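Local coordinates for protein pyrrolidone-carboxylate peptidase (Pyrococcus furiosus, PDB 1X10) that removes an N-terminal pyroglutamyl (5-oxoproline) residue from peptides as a thiol peptidase of the C15 family, unless proline follows it, at residues V167-P171 with E172-D176; K122-E126 with R127-A131; K24-D27 with G28-I31. The protein carries 3 engineered substitutions. All coordinates share one frame; numbering follows the deposited sequence.

Contact 1 of 3, residues V167-P171 with E172-D176; sequences VPYIP and EQIID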
loop_
_atom_site.group_PDB
_atom_site.type_symbol
_atom_site.label_atom_id
_atom_site.label_comp_id
_atom_site.label_asym_id
_atom_site.label_seq_id
_atom_site.Cartn_x
_atom_site.Cartn_y
_atom_site.Cartn_z
ATOM N N VAL A 167 -13.695 2.828 -11.299
ATOM C CA VAL A 167 -12.499 3.324 -11.961
ATOM C C VAL A 167 -11.622 4.035 -10.937
ATOM O O VAL A 167 -12.115 4.559 -9.941
ATOM C CB VAL A 167 -12.835 4.323 -13.105
ATOM C CG1 VAL A 167 -13.814 3.678 -14.089
ATOM C CG2 VAL A 167 -13.405 5.622 -12.533
ATOM N N PRO A 168 -10.302 4.040 -11.162
ATOM C CA PRO A 168 -9.381 4.703 -10.238
ATOM C C PRO A 168 -9.495 6.214 -10.410
ATOM O O PRO A 168 -10.229 6.698 -11.275
ATOM C CB PRO A 168 -8.006 4.207 -10.698
ATOM C CG PRO A 168 -8.300 2.910 -11.410
ATOM C CD PRO A 168 -9.568 3.232 -12.152
ATOM N N TYR A 169 -8.777 6.950 -9.573
ATOM C CA TYR A 169 -8.729 8.405 -9.687
ATOM C C TYR A 169 -8.082 8.649 -11.049
ATOM O O TYR A 169 -7.297 7.815 -11.508
ATOM C CB TYR A 169 -7.739 8.999 -8.684
ATOM C CG TYR A 169 -8.196 9.195 -7.265
ATOM C CD1 TYR A 169 -9.251 10.057 -6.958
ATOM C CD2 TYR A 169 -7.491 8.612 -6.212
ATOM C CE1 TYR A 169 -9.583 10.341 -5.631
ATOM C CE2 TYR A 169 -7.808 8.894 -4.890
ATOM C CZ TYR A 169 -8.848 9.758 -4.607
ATOM O OH TYR A 169 -9.133 10.057 -3.297
ATOM N N ILE A 170 -8.396 9.765 -11.702
ATOM C CA ILE A 170 -7.684 10.080 -12.934
ATOM C C ILE A 170 -6.538 10.957 -12.408
ATOM O O ILE A 170 -6.671 11.573 -11.347
ATOM C CB ILE A 170 -8.544 10.846 -13.972
ATOM C CG1 ILE A 170 -9.159 12.102 -13.361
ATOM C CG2 ILE A 170 -9.618 9.920 -14.521
ATOM C CD1 ILE A 170 -9.910 12.949 -14.385
ATOM N N PRO A 171 -5.398 11.007 -13.122
ATOM C CA PRO A 171 -4.216 11.789 -12.726
ATOM C C PRO A 171 -4.402 13.179 -12.116
ATOM O O PRO A 171 -3.809 13.481 -11.080
ATOM C CB PRO A 171 -3.383 11.824 -14.007
ATOM C CG PRO A 171 -3.675 10.471 -14.602
ATOM C CD PRO A 171 -5.184 10.381 -14.441
ATOM N N GLU A 172 -5.208 14.026 -12.744
ATOM C CA GLU A 172 -5.404 15.376 -12.221
ATOM C C GLU A 172 -5.950 15.415 -10.797
ATOM O O GLU A 172 -5.768 16.406 -10.088
ATOM C CB GLU A 172 -6.319 16.181 -13.144
ATOM C CG GLU A 172 -7.664 15.540 -13.405
ATOM C CD GLU A 172 -8.445 16.273 -14.474
ATOM O OE1 GLU A 172 -9.147 17.255 -14.142
ATOM O OE2 GLU A 172 -8.340 15.871 -15.654
ATOM N N GLN A 173 -6.609 14.341 -10.374
ATOM C CA GLN A 173 -7.169 14.285 -9.026
ATOM C C GLN A 173 -6.099 14.001 -7.971
ATOM O O GLN A 173 -6.336 14.176 -6.776
ATOM C CB GLN A 173 -8.247 13.202 -8.942
ATOM C CG GLN A 173 -9.502 13.491 -9.752
ATOM C CD GLN A 173 -10.566 12.431 -9.549
ATOM O OE1 GLN A 173 -10.434 11.305 -10.030
ATOM N NE2 GLN A 173 -11.624 12.781 -8.819
ATOM N N ILE A 174 -4.927 13.559 -8.419
ATOM C CA ILE A 174 -3.833 13.224 -7.511
ATOM C C ILE A 174 -3.006 14.438 -7.077
ATOM O O ILE A 174 -2.432 14.456 -5.983
ATOM C CB ILE A 174 -2.870 12.197 -8.166
ATOM C CG1 ILE A 174 -3.655 10.982 -8.670
ATOM C CG2 ILE A 174 -1.800 11.768 -7.169
ATOM C CD1 ILE A 174 -4.437 10.254 -7.599
ATOM N N ILE A 175 -2.955 15.451 -7.932
ATOM C CA ILE A 175 -2.163 16.646 -7.663
ATOM C C ILE A 175 -2.209 17.194 -6.232
ATOM O O ILE A 175 -1.169 17.293 -5.581
ATOM C CB ILE A 175 -2.522 17.780 -8.647
ATOM C CG1 ILE A 175 -2.426 17.271 -10.089
ATOM C CG2 ILE A 175 -1.570 18.959 -8.453
ATOM C CD1 ILE A 175 -1.112 16.572 -10.420
ATOM N N ASP A 176 -3.390 17.545 -5.730
ATOM C CA ASP A 176 -3.466 18.092 -4.373
ATOM C C ASP A 176 -3.324 17.062 -3.252
ATOM O O ASP A 176 -3.345 17.417 -2.076
ATOM C CB ASP A 176 -4.762 18.889 -4.185
ATOM C CG ASP A 176 -6.000 18.048 -4.381
ATOM O OD1 ASP A 176 -6.106 16.981 -3.737
ATOM O OD2 ASP A 176 -6.873 18.460 -5.173
#
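Gln173 reaches back along the chain to bind the backbone N of Ile170 and lie against Tyr169. Gln173 CB lies 3.3 Å from Ile170 O and also meets CD1 of the Tyr169 ring. CG, placed opposite the carbonyl carbon (chi1 -67°), passes close to Ile170 CG1, and the extended chain beyond it carries the amide to the ring, whose plane stands at 87° to its own. At the tip, Gln173 OE1 lies in the ring plane, at the edge, 3.5 Å from Tyr169 CD1. Gln173 OE1 also accepts a hydrogen bond of 3.1 Å from Ile170 N, which comes in on a lone pair in the carbonyl plane. Glutamine suits this buried place because its uncharged amide can supply an acceptor to a backbone N-H. The turn that allows this reach is closed by Gln173 N to Ile170 O and, one residue on, by Ile174 N to Pro171 O at 2.9 Å. It leads from strand 161-167 of the central sheet, just past the active-site His166, toward helix 175-178. Pro171 fits where the backbone first becomes helical, since its ring fixes phi and it has no N-H to satisfy. Ile174 CD1 packs on Tyr169 CB at 3.7 Å, while the Ile170 and Glu172 side chains lie side by side, Ile170 CD1 touching Glu172 from CG to OE2. Pro171 and Ile174 also pack on Pro130 of the second subunit.

Contact 2 of 3, residues K122-E126 with R127-A131; sequences KKLHE and RGIPA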
loop_
_atom_site.group_PDB
_atom_site.type_symbol
_atom_site.label_atom_id
_atom_site.label_comp_id
_atom_site.label_asym_id
_atom_site.label_seq_id
_atom_site.Cartn_x
_atom_site.Cartn_y
_atom_site.Cartn_z
ATOM N N LYS A 122 -11.378 -10.154 -19.598
ATOM C CA LYS A 122 -10.521 -10.729 -20.622
ATOM C C LYS A 122 -10.309 -9.767 -21.793
ATOM O O LYS A 122 -9.192 -9.595 -22.269
ATOM C CB LYS A 122 -11.126 -12.047 -21.112
ATOM C CG LYS A 122 -10.237 -12.847 -22.052
ATOM C CD LYS A 122 -10.222 -12.265 -23.451
ATOM C CE LYS A 122 -11.571 -12.428 -24.150
ATOM N NZ LYS A 122 -11.569 -11.839 -25.523
ATOM N N LYS A 123 -11.383 -9.138 -22.257
ATOM C CA LYS A 123 -11.275 -8.204 -23.372
ATOM C C LYS A 123 -10.460 -6.970 -22.980
ATOM O O LYS A 123 -9.653 -6.468 -23.767
ATOM C CB LYS A 123 -12.665 -7.779 -23.850
ATOM C CG LYS A 123 -12.655 -7.060 -25.183
ATOM C CD LYS A 123 -12.093 -7.968 -26.271
ATOM C CE LYS A 123 -12.053 -7.267 -27.621
ATOM N NZ LYS A 123 -13.417 -6.907 -28.090
ATOM N N LEU A 124 -10.674 -6.473 -21.765
ATOM C CA LEU A 124 -9.927 -5.311 -21.302
ATOM C C LEU A 124 -8.436 -5.638 -21.325
ATOM O O LEU A 124 -7.626 -4.837 -21.791
ATOM C CB LEU A 124 -10.372 -4.917 -19.884
ATOM C CG LEU A 124 -11.793 -4.335 -19.802
ATOM C CD1 LEU A 124 -12.172 -4.083 -18.350
ATOM C CD2 LEU A 124 -11.858 -3.039 -20.609
ATOM N N HIS A 125 -8.080 -6.826 -20.838
ATOM C CA HIS A 125 -6.684 -7.256 -20.822
ATOM C C HIS A 125 -6.103 -7.307 -22.237
ATOM O O HIS A 125 -4.949 -6.946 -22.461
ATOM C CB HIS A 125 -6.560 -8.627 -20.157
ATOM C CG HIS A 125 -6.803 -8.606 -18.680
ATOM N ND1 HIS A 125 -6.691 -9.729 -17.891
ATOM C CD2 HIS A 125 -7.126 -7.591 -17.843
ATOM C CE1 HIS A 125 -6.929 -9.410 -16.631
ATOM N NE2 HIS A 125 -7.196 -8.117 -16.575
ATOM N N GLU A 126 -6.909 -7.758 -23.191
ATOM C CA GLU A 126 -6.462 -7.830 -24.577
ATOM C C GLU A 126 -6.236 -6.429 -25.127
ATOM O O GLU A 126 -5.452 -6.238 -26.054
ATOM C CB GLU A 126 -7.492 -8.572 -25.424
ATOM C CG GLU A 126 -7.578 -10.050 -25.086
ATOM C CD GLU A 126 -8.658 -10.775 -25.858
ATOM O OE1 GLU A 126 -8.737 -12.013 -25.728
ATOM O OE2 GLU A 126 -9.431 -10.117 -26.590
ATOM N N ARG A 127 -6.931 -5.452 -24.548
ATOM C CA ARG A 127 -6.804 -4.058 -24.958
ATOM C C ARG A 127 -5.672 -3.376 -24.189
ATOM O O ARG A 127 -5.423 -2.186 -24.373
ATOM C CB ARG A 127 -8.109 -3.303 -24.694
ATOM C CG ARG A 127 -9.247 -3.628 -25.648
ATOM C CD ARG A 127 -8.980 -3.056 -27.033
ATOM N NE ARG A 127 -10.170 -2.412 -27.583
ATOM C CZ ARG A 127 -11.294 -3.051 -27.897
ATOM N NH1 ARG A 127 -11.388 -4.361 -27.719
ATOM N NH2 ARG A 127 -12.329 -2.378 -28.385
ATOM N N GLY A 128 -5.002 -4.130 -23.323
ATOM C CA GLY A 128 -3.910 -3.570 -22.546
ATOM C C GLY A 128 -4.409 -2.711 -21.397
ATOM O O GLY A 128 -3.707 -1.817 -20.917
ATOM N N ILE A 129 -5.631 -2.981 -20.954
ATOM C CA ILE A 129 -6.217 -2.229 -19.849
ATOM C C ILE A 129 -6.240 -3.073 -18.573
ATOM O O ILE A 129 -6.953 -4.074 -18.490
ATOM C CB ILE A 129 -7.659 -1.795 -20.180
ATOM C CG1 ILE A 129 -7.661 -0.896 -21.420
ATOM C CG2 ILE A 129 -8.274 -1.072 -18.982
ATOM C CD1 ILE A 129 -9.042 -0.465 -21.873
ATOM N N PRO A 130 -5.447 -2.689 -17.562
ATOM C CA PRO A 130 -5.465 -3.488 -16.332
ATOM C C PRO A 130 -6.850 -3.491 -15.686
ATOM O O PRO A 130 -7.475 -2.440 -15.502
ATOM C CB PRO A 130 -4.394 -2.827 -15.460
ATOM C CG PRO A 130 -4.249 -1.446 -16.032
ATOM C CD PRO A 130 -4.411 -1.646 -17.509
ATOM N N ALA A 131 -7.330 -4.682 -15.358
ATOM C CA ALA A 131 -8.644 -4.831 -14.756
ATOM C C ALA A 131 -8.711 -6.127 -13.965
ATOM O O ALA A 131 -8.015 -7.098 -14.279
ATOM C CB ALA A 131 -9.720 -4.826 -15.847
#
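Leu124 O is the acceptor round which the chain turns out of helix 117-126. Ile129 N bonds to Leu124 O at 2.9 Å, nearly straight at 159°, while Arg127 N gives it only a weak bond. Gly128 N closes the last turn on His125 O at 2.9 Å. Glycine fits here because phi is positive (77°), a value that side chains make costly.

One polar side chain spans the turn. His125 CG lies opposite its own carbonyl carbon (chi1 -70°), directing the imidazole toward the start of strand 131-134. There His125 NE2 donates to Ala131 O at 2.6 Å, with the oxygen almost in the ring plane, so this carbonyl is met by the ring's edge. Histidine suits the place because it carries a ring N-H on a short, rigid arm.

The apolar contacts lie on the buried side. Leu124 CD1 touches Ala131 CB at 3.6 Å and its other branch, CD2, meets Ile129 CD1 at 4.0 Å; a small alanine leaves room for the leucine, and all three residues pack on Ile76 of strand 76-83.

Among the charged groups, Lys123 bends at its second and fourth torsions and brings CE to the guanidinium edge of Arg127. Lys123 NZ is 3.3 Å from Arg127 NH1, an unfavourable pairing of like charges that long, weak ion pairs from Arg127 NH2 to Glu194 and Glu201 may ease.

The positive-phi glycine with two bonds back into the last turn is a Schellman motif, here ending a helix and leading through Ile129 and Pro130 into strand 131-134 of the central sheet.

Contact 3 of 3, residues K24-D27 with G28-I31; sequences KDLD and GIKI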
loop_
_atom_site.group_PDB
_atom_site.type_symbol
_atom_site.label_atom_id
_atom_site.label_comp_id
_atom_site.label_asym_id
_atom_site.label_seq_id
_atom_site.Cartn_x
_atom_site.Cartn_y
_atom_site.Cartn_z
ATOM N N LYS A 24 -21.644 11.401 -19.369
ATOM C CA LYS A 24 -21.968 12.441 -20.336
ATOM C C LYS A 24 -21.340 12.195 -21.706
ATOM O O LYS A 24 -21.953 12.483 -22.732
ATOM C CB LYS A 24 -21.542 13.807 -19.806
ATOM C CG LYS A 24 -22.351 14.271 -18.609
ATOM C CD LYS A 24 -21.939 15.672 -18.178
ATOM C CE LYS A 24 -22.786 16.161 -17.016
ATOM N NZ LYS A 24 -22.344 17.512 -16.549
ATOM N N ASP A 25 -20.123 11.662 -21.720
ATOM C CA ASP A 25 -19.426 11.375 -22.972
ATOM C C ASP A 25 -20.067 10.218 -23.729
ATOM O O ASP A 25 -20.074 10.200 -24.964
ATOM C CB ASP A 25 -17.954 11.043 -22.702
ATOM C CG ASP A 25 -17.087 12.288 -22.543
ATOM O OD1 ASP A 25 -15.907 12.154 -22.170
ATOM O OD2 ASP A 25 -17.584 13.398 -22.798
ATOM N N LEU A 26 -20.608 9.254 -22.993
ATOM C CA LEU A 26 -21.221 8.095 -23.623
ATOM C C LEU A 26 -22.696 8.296 -23.966
ATOM O O LEU A 26 -23.266 7.547 -24.753
ATOM C CB LEU A 26 -21.049 6.865 -22.731
ATOM C CG LEU A 26 -19.605 6.394 -22.535
ATOM C CD1 LEU A 26 -19.567 5.215 -21.564
ATOM C CD2 LEU A 26 -19.013 5.989 -23.883
ATOM N N ASP A 27 -23.315 9.320 -23.395
ATOM C CA ASP A 27 -24.727 9.569 -23.669
ATOM C C ASP A 27 -24.989 9.849 -25.146
ATOM O O ASP A 27 -24.313 10.679 -25.754
ATOM C CB ASP A 27 -25.233 10.755 -22.855
ATOM C CG ASP A 27 -26.746 10.913 -22.933
ATOM O OD1 ASP A 27 -27.233 12.064 -22.883
ATOM O OD2 ASP A 27 -27.455 9.888 -23.030
ATOM N N GLY A 28 -25.969 9.152 -25.712
ATOM C CA GLY A 28 -26.320 9.360 -27.106
ATOM C C GLY A 28 -25.496 8.644 -28.158
ATOM O O GLY A 28 -25.842 8.703 -29.338
ATOM N N ILE A 29 -24.415 7.975 -27.768
ATOM C CA ILE A 29 -23.613 7.277 -28.763
ATOM C C ILE A 29 -24.295 5.965 -29.124
ATOM O O ILE A 29 -25.226 5.531 -28.444
ATOM C CB ILE A 29 -22.184 6.964 -28.257
ATOM C CG1 ILE A 29 -22.214 5.807 -27.259
ATOM C CG2 ILE A 29 -21.576 8.206 -27.623
ATOM C CD1 ILE A 29 -20.836 5.291 -26.900
ATOM N N LYS A 30 -23.835 5.343 -30.200
ATOM C CA LYS A 30 -24.394 4.073 -30.623
ATOM C C LYS A 30 -23.285 3.096 -30.954
ATOM O O LYS A 30 -22.288 3.458 -31.574
ATOM C CB LYS A 30 -25.302 4.259 -31.842
ATOM C CG LYS A 30 -26.514 5.136 -31.581
ATOM C CD LYS A 30 -27.378 5.325 -32.825
ATOM C CE LYS A 30 -28.208 4.093 -33.159
ATOM N NZ LYS A 30 -27.376 2.910 -33.503
ATOM N N ILE A 31 -23.463 1.863 -30.501
ATOM C CA ILE A 31 -22.526 0.784 -30.759
ATOM C C ILE A 31 -23.366 -0.162 -31.609
ATOM O O ILE A 31 -24.300 -0.789 -31.113
ATOM C CB ILE A 31 -22.094 0.100 -29.448
ATOM C CG1 ILE A 31 -21.341 1.109 -28.574
ATOM C CG2 ILE A 31 -21.223 -1.116 -29.752
ATOM C CD1 ILE A 31 -20.924 0.569 -27.227
#
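Asp25 O touches Ile29 CG2 at 3.6 Å, while the Asp25 carboxylate OD1 accepts a hydrogen bond from Tyr189 OH of helix 189-206. Leu26, the last residue of helix 18-26, makes the main contact. Leu26 O accepts a hydrogen bond from Ile29 N at 3.3 Å, almost straight (168°). Leu26 CD2 lies 3.6 Å from Ile29 CD1, the two side chains running side by side and pointing the same way. Ile29 CG1 sits between its backbone N and carbonyl carbon (chi1 75°), which brings it against Leu26 O at 3.2 Å. Leucine suits this buried end, since its branches also pack on Leu193 and Val196. Leu26 to Ile29 form a type II beta turn, by which the chain leaves the helix for the short edge strand 30-31, paired antiparallel with strand 34-41. Ile29 packs on Val36 of that strand; with an alanine at this position, Leu26 CD2 would probably lose its apolar neighbour and a gap open beside Val36. Asp27 occupies the first corner of the turn (i+1), and its OD2 takes a hydrogen bond from Gly38 N in strand 34-41. Gly28 follows at the second, at phi 83°, where any CB would clash with Asp27 O, only 2.5 Å away.

All three contacts are local turns in which the chain enters or leaves a helix, and they follow one another as contact 3, contact 2, contact 1. Their centres are 21 to 23 Å apart and none touches another within the chain; the nearest atoms of contacts 1 and 2 are about 7 Å apart. Across the assembly, however, contacts 1 and 2 do meet: Pro171 of one subunit packs on Pro130 of the second. The side chains of Tyr169 and Ala131 are about 11 and 10 Å from that of the active-site His166, too far to touch it. Contact 3 lies away from the active site, though helix 18-26 also packs against contact 1.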